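Local coordinates for protein phospho-2-dehydro-3-deoxyheptonate aldolase (PDB 3TQK) that probably catalyses the condensation of phosphoenolpyruvate with D-erythrose 4-phosphate to form DAHP, the first step of the chorismate pathway, at residues L19-S29 with R121-N132; T258-H266 with N291-E299. All coordinates share one frame; numbering follows the deposited sequence.

Contact 2 lies in the buried wall of a TIM barrel and contact 1 on its periphery. In contact 2 the last two parallel strands of the eight-stranded barrel, 260-263 and 293-299, run side by side and end at the manganese site. Contact 1 is only partly buried: the end of one helix, a short loop and the start of the next lie along the outer helix 116-132. Parallel backbone pairing, broken once by a bulge, and apolar side chains build contact 2, with metal chemistry at one end; contact 1 relies on arginines, hydroxyls and waters, with Ile23 as its main apolar residue. The two share no strand or helix, and their centres stand about 28 Å apart on opposite sides of the chain's centre.

Contact 1: residues L19-S29 with R121-N132; sequences LIQDIPLLKTS and RLARNLLSDLTN
Arg124 reaches from helix 116-132 to the carbonyl of Ile23, where helix 16-22 has just ended. With CG anti to the backbone N (chi1 -174°) and the chain extended as far as NE, its atoms meet partners in sequence. CB points toward the loop, CG passes Ile23 CG2, and CD meets both Leu19 O and Ile23 CB. NE and NH2 then grip Ile23 O side-on, Arg124 NE and NH2 each 2.8 Å from that oxygen, which lies almost in the guanidinium plane. Over the centre of one face sits Ile20 CG1, 3.7 Å from Arg124 CZ. Ile23 itself drops CD1 onto Arg121 O and Asn125 CB. Nearby, Arg121 NH1 makes a straight salt bridge to Asp22 OD2 (2.9 Å), while Leu19 CD2 touches the rim of that guanidinium's face. Farther along, water 1 joins Pro24 O to Ser128 OG, and water 2 ties Ser128 OG to Leu26 N and Ser29 OG. Beyond the loop, NH2 of Arg124 also forms a salt bridge to Glu152 and NH1 a hydrogen bond to Tyr149 O, while Leu126 and Leu130 pack against helix 63-80 and Leu127 meets Cys137 of strand 137-140.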
loop_
_atom_site.group_PDB
_atom_site.type_symbol
_atom_site.label_atom_id
_atom_site.label_comp_id
_atom_site.label_asym_id
_atom_site.label_seq_id
_atom_site.Cartn_x
_atom_site.Cartn_y
_atom_site.Cartn_z
ATOM N N LEU A 19 -0.389 -17.201 20.524
ATOM C CA LEU A 19 -1.749 -17.514 20.099
ATOM C C LEU A 19 -1.823 -18.858 19.397
ATOM O O LEU A 19 -2.842 -19.532 19.475
ATOM C CB LEU A 19 -2.327 -16.428 19.191
ATOM C CG LEU A 19 -2.325 -14.991 19.715
ATOM C CD1 LEU A 19 -3.404 -14.137 19.000
ATOM C CD2 LEU A 19 -2.478 -14.954 21.202
ATOM N N ILE A 20 -0.755 -19.233 18.698
ATOM C CA ILE A 20 -0.667 -20.548 18.061
ATOM C C ILE A 20 -0.594 -21.667 19.095
ATOM O O ILE A 20 -1.207 -22.707 18.910
ATOM C CB ILE A 20 0.518 -20.621 17.049
ATOM C CG1 ILE A 20 0.213 -19.715 15.842
ATOM C CG2 ILE A 20 0.761 -22.082 16.562
ATOM C CD1 ILE A 20 1.404 -19.376 14.965
ATOM N N GLN A 21 0.127 -21.457 20.191
ATOM C CA GLN A 21 0.120 -22.418 21.297
ATOM C C GLN A 21 -1.257 -22.499 21.940
ATOM O O GLN A 21 -1.766 -23.582 22.170
ATOM C CB GLN A 21 1.156 -22.070 22.371
ATOM C CG GLN A 21 2.616 -22.243 21.911
ATOM C CD GLN A 21 3.590 -22.516 23.065
ATOM O OE1 GLN A 21 3.660 -23.642 23.571
ATOM N NE2 GLN A 21 4.353 -21.487 23.473
ATOM N N ASP A 22 -1.843 -21.345 22.231
ATOM C CA ASP A 22 -3.179 -21.270 22.832
ATOM C C ASP A 22 -4.263 -21.855 21.921
ATOM O O ASP A 22 -5.191 -22.508 22.410
ATOM C CB ASP A 22 -3.538 -19.813 23.173
ATOM C CG ASP A 22 -2.734 -19.258 24.352
ATOM O OD1 ASP A 22 -2.098 -20.037 25.091
ATOM O OD2 ASP A 22 -2.746 -18.023 24.554
ATOM N N ILE A 23 -4.138 -21.621 20.612
ATOM C CA ILE A 23 -5.173 -21.984 19.643
ATOM C C ILE A 23 -4.515 -22.806 18.517
ATOM O O ILE A 23 -4.259 -22.287 17.423
ATOM C CB ILE A 23 -5.865 -20.708 19.064
ATOM C CG1 ILE A 23 -6.412 -19.807 20.179
ATOM C CG2 ILE A 23 -7.001 -21.075 18.123
ATOM C CD1 ILE A 23 -6.820 -18.415 19.685
ATOM N N PRO A 24 -4.215 -24.085 18.792
ATOM C CA PRO A 24 -3.388 -24.856 17.879
ATOM C C PRO A 24 -4.099 -25.215 16.590
ATOM O O PRO A 24 -5.332 -25.225 16.545
ATOM C CB PRO A 24 -3.051 -26.124 18.679
ATOM C CG PRO A 24 -4.136 -26.247 19.682
ATOM C CD PRO A 24 -4.564 -24.851 20.005
ATOM N N LEU A 25 -3.309 -25.478 15.553
ATOM C CA LEU A 25 -3.821 -26.006 14.287
ATOM C C LEU A 25 -4.339 -27.413 14.522
ATOM O O LEU A 25 -3.562 -28.324 14.819
ATOM C CB LEU A 25 -2.714 -26.025 13.235
ATOM C CG LEU A 25 -3.075 -26.508 11.832
ATOM C CD1 LEU A 25 -4.202 -25.683 11.191
ATOM C CD2 LEU A 25 -1.805 -26.479 10.949
ATOM N N LEU A 26 -5.652 -27.582 14.426
ATOM C CA LEU A 26 -6.275 -28.878 14.686
ATOM C C LEU A 26 -6.134 -29.752 13.437
ATOM O O LEU A 26 -5.880 -29.243 12.342
ATOM C CB LEU A 26 -7.744 -28.691 15.083
ATOM C CG LEU A 26 -7.996 -27.889 16.380
ATOM C CD1 LEU A 26 -9.477 -27.556 16.557
ATOM C CD2 LEU A 26 -7.475 -28.640 17.621
ATOM N N LYS A 27 -6.283 -31.069 13.596
ATOM C CA LYS A 27 -6.046 -31.997 12.484
ATOM C C LYS A 27 -7.060 -31.783 11.365
ATOM O O LYS A 27 -6.678 -31.709 10.198
ATOM C CB LYS A 27 -6.067 -33.458 12.955
ATOM C CG LYS A 27 -5.589 -34.483 11.876
ATOM C CD LYS A 27 -5.563 -35.936 12.419
ATOM C CE LYS A 27 -5.381 -36.966 11.292
ATOM N NZ LYS A 27 -5.378 -38.380 11.783
ATOM N N THR A 28 -8.342 -31.675 11.710
ATOM C CA THR A 28 -9.362 -31.433 10.702
ATOM C C THR A 28 -9.096 -30.128 9.950
ATOM O O THR A 28 -9.237 -30.073 8.725
ATOM C CB THR A 28 -10.789 -31.413 11.291
ATOM O OG1 THR A 28 -11.061 -32.669 11.919
ATOM C CG2 THR A 28 -11.837 -31.197 10.181
ATOM N N SER A 29 -8.696 -29.095 10.687
ATOM C CA SER A 29 -8.306 -27.830 10.089
ATOM C C SER A 29 -7.162 -28.024 9.092
ATOM O O SER A 29 -7.247 -27.558 7.970
ATOM C CB SER A 29 -7.912 -26.804 11.166
ATOM O OG SER A 29 -9.026 -26.445 11.971
ATOM N N ARG A 121 -6.736 -12.659 18.626
ATOM C CA ARG A 121 -7.036 -13.914 19.294
ATOM C C ARG A 121 -8.365 -14.492 18.857
ATOM O O ARG A 121 -8.450 -15.672 18.518
ATOM C CB ARG A 121 -7.035 -13.715 20.805
ATOM C CG ARG A 121 -7.203 -14.994 21.597
ATOM C CD ARG A 121 -7.196 -14.689 23.091
ATOM N NE ARG A 121 -5.866 -14.304 23.547
ATOM C CZ ARG A 121 -4.882 -15.157 23.823
ATOM N NH1 ARG A 121 -5.043 -16.473 23.686
ATOM N NH2 ARG A 121 -3.712 -14.690 24.233
ATOM N N LEU A 122 -9.405 -13.666 18.843
ATOM C CA LEU A 122 -10.723 -14.135 18.401
ATOM C C LEU A 122 -10.773 -14.421 16.883
ATOM O O LEU A 122 -11.511 -15.300 16.436
ATOM C CB LEU A 122 -11.797 -13.137 18.825
ATOM C CG LEU A 122 -11.942 -12.941 20.346
ATOM C CD1 LEU A 122 -13.126 -12.027 20.667
ATOM C CD2 LEU A 122 -12.101 -14.271 21.091
ATOM N N ALA A 123 -9.974 -13.696 16.104
ATOM C CA ALA A 123 -9.918 -13.903 14.658
ATOM C C ALA A 123 -9.353 -15.283 14.373
ATOM O O ALA A 123 -9.935 -16.062 13.608
ATOM C CB ALA A 123 -9.073 -12.816 13.972
ATOM N N ARG A 124 -8.227 -15.596 15.005
ATOM C CA ARG A 124 -7.624 -16.900 14.832
ATOM C C ARG A 124 -8.578 -17.977 15.325
ATOM O O ARG A 124 -8.747 -18.992 14.651
ATOM C CB ARG A 124 -6.302 -17.017 15.576
ATOM C CG ARG A 124 -5.586 -18.330 15.282
ATOM C CD ARG A 124 -4.349 -18.537 16.123
ATOM N NE ARG A 124 -3.924 -19.924 16.016
ATOM C CZ ARG A 124 -3.301 -20.431 14.961
ATOM N NH1 ARG A 124 -2.980 -19.662 13.922
ATOM N NH2 ARG A 124 -2.994 -21.715 14.946
ATOM N N ASN A 125 -9.189 -17.762 16.490
ATOM C CA ASN A 125 -10.086 -18.768 17.063
ATOM C C ASN A 125 -11.299 -19.010 16.168
ATOM O O ASN A 125 -11.773 -20.138 16.054
ATOM C CB ASN A 125 -10.524 -18.419 18.505
ATOM C CG ASN A 125 -10.707 -19.665 19.386
ATOM O OD1 ASN A 125 -11.079 -20.723 18.902
ATOM N ND2 ASN A 125 -10.432 -19.535 20.680
ATOM N N LEU A 126 -11.787 -17.961 15.519
ATOM C CA LEU A 126 -12.878 -18.118 14.556
ATOM C C LEU A 126 -12.442 -18.985 13.364
ATOM O O LEU A 126 -13.131 -19.932 12.968
ATOM C CB LEU A 126 -13.363 -16.751 14.061
ATOM C CG LEU A 126 -14.490 -16.762 13.030
ATOM C CD1 LEU A 126 -15.698 -17.574 13.517
ATOM C CD2 LEU A 126 -14.880 -15.336 12.701
ATOM N N LEU A 127 -11.285 -18.658 12.807
ATOM C CA LEU A 127 -10.744 -19.413 11.684
ATOM C C LEU A 127 -10.459 -20.854 12.064
ATOM O O LEU A 127 -10.704 -21.767 11.270
ATOM C CB LEU A 127 -9.486 -18.747 11.156
ATOM C CG LEU A 127 -9.727 -17.455 10.395
ATOM C CD1 LEU A 127 -8.402 -16.731 10.268
ATOM C CD2 LEU A 127 -10.369 -17.710 9.012
ATOM N N SER A 128 -9.967 -21.080 13.278
ATOM C CA SER A 128 -9.778 -22.448 13.766
ATOM C C SER A 128 -11.110 -23.194 13.755
ATOM O O SER A 128 -11.190 -24.282 13.197
ATOM C CB SER A 128 -9.165 -22.456 15.163
ATOM O OG SER A 128 -8.947 -23.778 15.631
ATOM N N ASP A 129 -12.148 -22.588 14.334
ATOM C CA ASP A 129 -13.481 -23.195 14.401
ATOM C C ASP A 129 -14.086 -23.519 13.028
ATOM O O ASP A 129 -14.606 -24.613 12.820
ATOM C CB ASP A 129 -14.460 -22.303 15.200
ATOM C CG ASP A 129 -14.093 -22.203 16.683
ATOM O OD1 ASP A 129 -13.211 -22.959 17.119
ATOM O OD2 ASP A 129 -14.668 -21.365 17.411
ATOM N N LEU A 130 -14.016 -22.566 12.105
ATOM C CA LEU A 130 -14.596 -22.743 10.773
ATOM C C LEU A 130 -13.915 -23.862 9.976
ATOM O O LEU A 130 -14.596 -24.735 9.419
ATOM C CB LEU A 130 -14.540 -21.432 9.995
ATOM C CG LEU A 130 -15.404 -20.299 10.559
ATOM C CD1 LEU A 130 -15.077 -18.990 9.856
ATOM C CD2 LEU A 130 -16.867 -20.624 10.413
ATOM N N THR A 131 -12.584 -23.838 9.922
ATOM C CA THR A 131 -11.826 -24.861 9.223
ATOM C C THR A 131 -11.973 -26.218 9.896
ATOM O O THR A 131 -11.967 -27.258 9.215
ATOM C CB THR A 131 -10.337 -24.525 9.148
ATOM O OG1 THR A 131 -9.847 -24.265 10.464
ATOM C CG2 THR A 131 -10.093 -23.318 8.219
ATOM N N ASN A 132 -12.118 -26.208 11.224
ATOM C CA ASN A 132 -12.365 -27.437 11.964
ATOM C C ASN A 132 -13.734 -28.044 11.652
ATOM O O ASN A 132 -13.939 -29.247 11.820
ATOM C CB ASN A 132 -12.208 -27.206 13.467
ATOM C CG ASN A 132 -12.136 -28.493 14.240
ATOM O OD1 ASN A 132 -12.924 -28.718 15.152
ATOM N ND2 ASN A 132 -11.202 -29.367 13.859
HETATM O O HOH W 1 -7.537 -24.363 17.898
HETATM O O HOH W 2 -7.416 -25.296 13.899
HETATM O O HOH W 3 -9.763 -31.958 14.861
#

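Contact 2: residues T258-H266 with N291-E299; sequences TKVMIDCSH and NDIFGVMIE. With MN (manganese (II) ion), chain B.
Val260 and Ile262 each give an N-H and a C=O to the neighbouring strand, pairing 260-263 in parallel with 293-299 at an angle of 20°, and a beta bulge shifts the register by one between the Val260-Ile293 and Met261-Gly295 pairs. At the bulge, Val260 O accepts from Phe294 N at 2.9 Å. Phe294 holds CG between its backbone N and carbonyl carbon (chi1 82°), which brings the ring back against residues 259-261: Lys259 O lies at its edge, and Met261 CE, of a selenomethionine, is 3.6 Å from Phe294 CE1. The selenium of Met261 continues the apolar row, meeting Met297 CG at 3.7 Å. On the other face of the sheet, Ile262 CD1 touches Ile293 CD1, near helix 276-289. These are strands seven and eight of the TIM barrel, and helix 276-289 is the main helix of the beta-alpha-beta crossover that joins them. At their C-terminal ends, where TIM barrels carry their active sites, the chemistry turns polar. His266 NE2 and Glu299 OE2 bind manganese at 2.2 and 2.0 Å, with Cys58 and Asp322 also coordinating it. The imidazole and carboxylate planes are 51° apart, and Glu299 OE1 stands above one face of the ring, toward its rim. That oxygen takes a 2.6 Å hydrogen bond from Ser265 OG on its anti side and another from water 5, second-shell contacts that fix the carboxylate's rotation. Asp263 does the same for the histidine: its OD2 accepts from His266 ND1 at 2.7 Å on the syn side, while OD1 closes an Asx turn with Ser265 N. Lys183, at the end of strand 179-183, forms a salt bridge to Asp263 OD2.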
loop_
_atom_site.group_PDB
_atom_site.type_symbol
_atom_site.label_atom_id
_atom_site.label_comp_id
_atom_site.label_asym_id
_atom_site.label_seq_id
_atom_site.Cartn_x
_atom_site.Cartn_y
_atom_site.Cartn_z
ATOM N N THR A 258 -3.202 -18.086 -15.297
ATOM C CA THR A 258 -4.284 -18.245 -14.327
ATOM C C THR A 258 -5.536 -17.555 -14.835
ATOM O O THR A 258 -5.458 -16.663 -15.686
ATOM C CB THR A 258 -3.917 -17.679 -12.949
ATOM O OG1 THR A 258 -3.623 -16.272 -13.045
ATOM C CG2 THR A 258 -2.721 -18.429 -12.377
ATOM N N LYS A 259 -6.689 -17.972 -14.319
ATOM C CA LYS A 259 -7.973 -17.458 -14.811
ATOM C C LYS A 259 -8.492 -16.280 -13.975
ATOM O O LYS A 259 -7.809 -15.806 -13.067
ATOM C CB LYS A 259 -9.019 -18.580 -14.871
ATOM C CG LYS A 259 -8.574 -19.848 -15.570
ATOM C CD LYS A 259 -8.286 -19.676 -17.034
ATOM C CE LYS A 259 -8.246 -21.053 -17.696
ATOM N NZ LYS A 259 -8.195 -20.958 -19.159
ATOM N N VAL A 260 -9.706 -15.830 -14.291
ATOM C CA VAL A 260 -10.284 -14.606 -13.737
ATOM C C VAL A 260 -11.366 -14.913 -12.710
ATOM O O VAL A 260 -12.206 -15.785 -12.929
ATOM C CB VAL A 260 -10.924 -13.762 -14.869
ATOM C CG1 VAL A 260 -11.693 -12.587 -14.312
ATOM C CG2 VAL A 260 -9.854 -13.287 -15.855
HETATM N N MSE A 261 -11.331 -14.192 -11.597
HETATM C CA MSE A 261 -12.411 -14.176 -10.620
HETATM C C MSE A 261 -13.168 -12.846 -10.724
HETATM O O MSE A 261 -12.550 -11.796 -10.938
HETATM C CB MSE A 261 -11.851 -14.341 -9.203
HETATM C CG MSE A 261 -12.882 -14.096 -8.086
HETATM SE SE MSE A 261 -12.159 -14.413 -6.308
HETATM C CE MSE A 261 -11.854 -16.357 -6.399
ATOM N N ILE A 262 -14.491 -12.882 -10.546
ATOM C CA ILE A 262 -15.297 -11.663 -10.584
ATOM C C ILE A 262 -16.059 -11.427 -9.271
ATOM O O ILE A 262 -16.795 -12.279 -8.799
ATOM C CB ILE A 262 -16.281 -11.670 -11.775
ATOM C CG1 ILE A 262 -15.540 -12.018 -13.071
ATOM C CG2 ILE A 262 -16.970 -10.305 -11.906
ATOM C CD1 ILE A 262 -16.393 -12.028 -14.306
ATOM N N ASP A 263 -15.872 -10.251 -8.691
ATOM C CA ASP A 263 -16.620 -9.837 -7.505
ATOM C C ASP A 263 -17.999 -9.401 -7.964
ATOM O O ASP A 263 -18.099 -8.492 -8.774
ATOM C CB ASP A 263 -15.895 -8.672 -6.823
ATOM C CG ASP A 263 -16.422 -8.374 -5.413
ATOM O OD1 ASP A 263 -17.552 -8.793 -5.077
ATOM O OD2 ASP A 263 -15.693 -7.704 -4.638
ATOM N N CYS A 264 -19.059 -10.050 -7.483
ATOM C CA CYS A 264 -20.415 -9.602 -7.810
ATOM C C CYS A 264 -20.819 -8.333 -7.047
ATOM O O CYS A 264 -21.818 -7.695 -7.398
ATOM C CB CYS A 264 -21.450 -10.686 -7.504
ATOM S SG CYS A 264 -21.166 -12.228 -8.352
ATOM N N SER A 265 -20.061 -7.990 -6.008
ATOM C CA SER A 265 -20.405 -6.897 -5.103
ATOM C C SER A 265 -19.508 -5.670 -5.333
ATOM O O SER A 265 -18.918 -5.514 -6.402
ATOM C CB SER A 265 -20.284 -7.393 -3.654
ATOM O OG SER A 265 -20.981 -6.550 -2.762
ATOM N N HIS A 266 -19.421 -4.811 -4.319
ATOM C CA HIS A 266 -18.616 -3.577 -4.360
ATOM C C HIS A 266 -18.837 -2.781 -5.648
ATOM O O HIS A 266 -19.973 -2.430 -5.957
ATOM C CB HIS A 266 -17.142 -3.896 -4.080
ATOM C CG HIS A 266 -16.943 -4.632 -2.794
ATOM N ND1 HIS A 266 -16.674 -5.983 -2.745
ATOM C CD2 HIS A 266 -17.044 -4.219 -1.508
ATOM C CE1 HIS A 266 -16.583 -6.363 -1.482
ATOM N NE2 HIS A 266 -16.817 -5.314 -0.712
ATOM N N ASN A 291 -14.208 -21.005 -20.342
ATOM C CA ASN A 291 -13.594 -21.417 -19.093
ATOM C C ASN A 291 -12.698 -20.299 -18.525
ATOM O O ASN A 291 -11.895 -20.556 -17.638
ATOM C CB ASN A 291 -12.791 -22.724 -19.287
ATOM C CG ASN A 291 -13.690 -23.981 -19.376
ATOM O OD1 ASN A 291 -14.760 -23.952 -19.967
ATOM N ND2 ASN A 291 -13.231 -25.086 -18.802
ATOM N N ASP A 292 -12.846 -19.069 -19.025
ATOM C CA ASP A 292 -12.017 -17.933 -18.576
ATOM C C ASP A 292 -12.299 -17.476 -17.143
ATOM O O ASP A 292 -11.378 -17.064 -16.433
ATOM C CB ASP A 292 -12.199 -16.713 -19.490
ATOM C CG ASP A 292 -11.577 -16.899 -20.872
ATOM O OD1 ASP A 292 -10.638 -17.705 -21.034
ATOM O OD2 ASP A 292 -12.016 -16.193 -21.796
ATOM N N ILE A 293 -13.575 -17.491 -16.757
ATOM C CA ILE A 293 -13.980 -17.149 -15.399
ATOM C C ILE A 293 -13.928 -18.430 -14.589
ATOM O O ILE A 293 -14.558 -19.422 -14.962
ATOM C CB ILE A 293 -15.408 -16.557 -15.349
ATOM C CG1 ILE A 293 -15.507 -15.281 -16.201
ATOM C CG2 ILE A 293 -15.808 -16.254 -13.911
ATOM C CD1 ILE A 293 -16.954 -14.797 -16.496
ATOM N N PHE A 294 -13.151 -18.427 -13.509
ATOM C CA PHE A 294 -13.093 -19.580 -12.601
ATOM C C PHE A 294 -13.849 -19.388 -11.304
ATOM O O PHE A 294 -14.157 -20.375 -10.626
ATOM C CB PHE A 294 -11.648 -19.954 -12.257
ATOM C CG PHE A 294 -11.032 -19.118 -11.157
ATOM C CD1 PHE A 294 -11.216 -19.448 -9.821
ATOM C CD2 PHE A 294 -10.234 -18.022 -11.466
ATOM C CE1 PHE A 294 -10.642 -18.701 -8.818
ATOM C CE2 PHE A 294 -9.650 -17.259 -10.461
ATOM C CZ PHE A 294 -9.861 -17.603 -9.131
ATOM N N GLY A 295 -14.122 -18.137 -10.934
ATOM C CA GLY A 295 -14.650 -17.841 -9.599
ATOM C C GLY A 295 -15.432 -16.544 -9.497
ATOM O O GLY A 295 -15.340 -15.673 -10.367
ATOM N N VAL A 296 -16.233 -16.450 -8.434
ATOM C CA VAL A 296 -16.950 -15.233 -8.095
ATOM C C VAL A 296 -16.843 -14.956 -6.597
ATOM O O VAL A 296 -16.471 -15.841 -5.816
ATOM C CB VAL A 296 -18.429 -15.309 -8.519
ATOM C CG1 VAL A 296 -18.535 -15.470 -10.029
ATOM C CG2 VAL A 296 -19.156 -16.458 -7.798
HETATM N N MSE A 297 -17.130 -13.715 -6.213
HETATM C CA MSE A 297 -17.287 -13.348 -4.804
HETATM C C MSE A 297 -18.697 -12.847 -4.595
HETATM O O MSE A 297 -19.219 -12.112 -5.423
HETATM C CB MSE A 297 -16.326 -12.243 -4.396
HETATM C CG MSE A 297 -14.914 -12.392 -4.934
HETATM SE SE MSE A 297 -13.675 -11.205 -3.992
HETATM C CE MSE A 297 -13.893 -11.928 -2.181
ATOM N N ILE A 298 -19.306 -13.253 -3.485
ATOM C CA ILE A 298 -20.636 -12.807 -3.110
ATOM C C ILE A 298 -20.579 -12.322 -1.672
ATOM O O ILE A 298 -19.971 -12.973 -0.824
ATOM C CB ILE A 298 -21.634 -13.965 -3.156
ATOM C CG1 ILE A 298 -21.742 -14.533 -4.567
ATOM C CG2 ILE A 298 -23.005 -13.516 -2.630
ATOM C CD1 ILE A 298 -22.458 -15.860 -4.604
ATOM N N GLU A 299 -21.198 -11.176 -1.398
ATOM C CA GLU A 299 -21.297 -10.664 -0.031
ATOM C C GLU A 299 -22.658 -11.061 0.524
ATOM O O GLU A 299 -23.696 -10.637 0.020
ATOM C CB GLU A 299 -21.046 -9.143 0.032
ATOM C CG GLU A 299 -19.547 -8.786 0.031
ATOM C CD GLU A 299 -19.251 -7.296 0.230
ATOM O OE1 GLU A 299 -19.916 -6.437 -0.397
ATOM O OE2 GLU A 299 -18.318 -6.988 1.006
HETATM MN MN MN B . -17.390 -5.238 1.452
HETATM O O HOH W 4 -10.601 -20.595 -20.714
HETATM O O HOH W 5 -20.161 -3.821 -1.599
#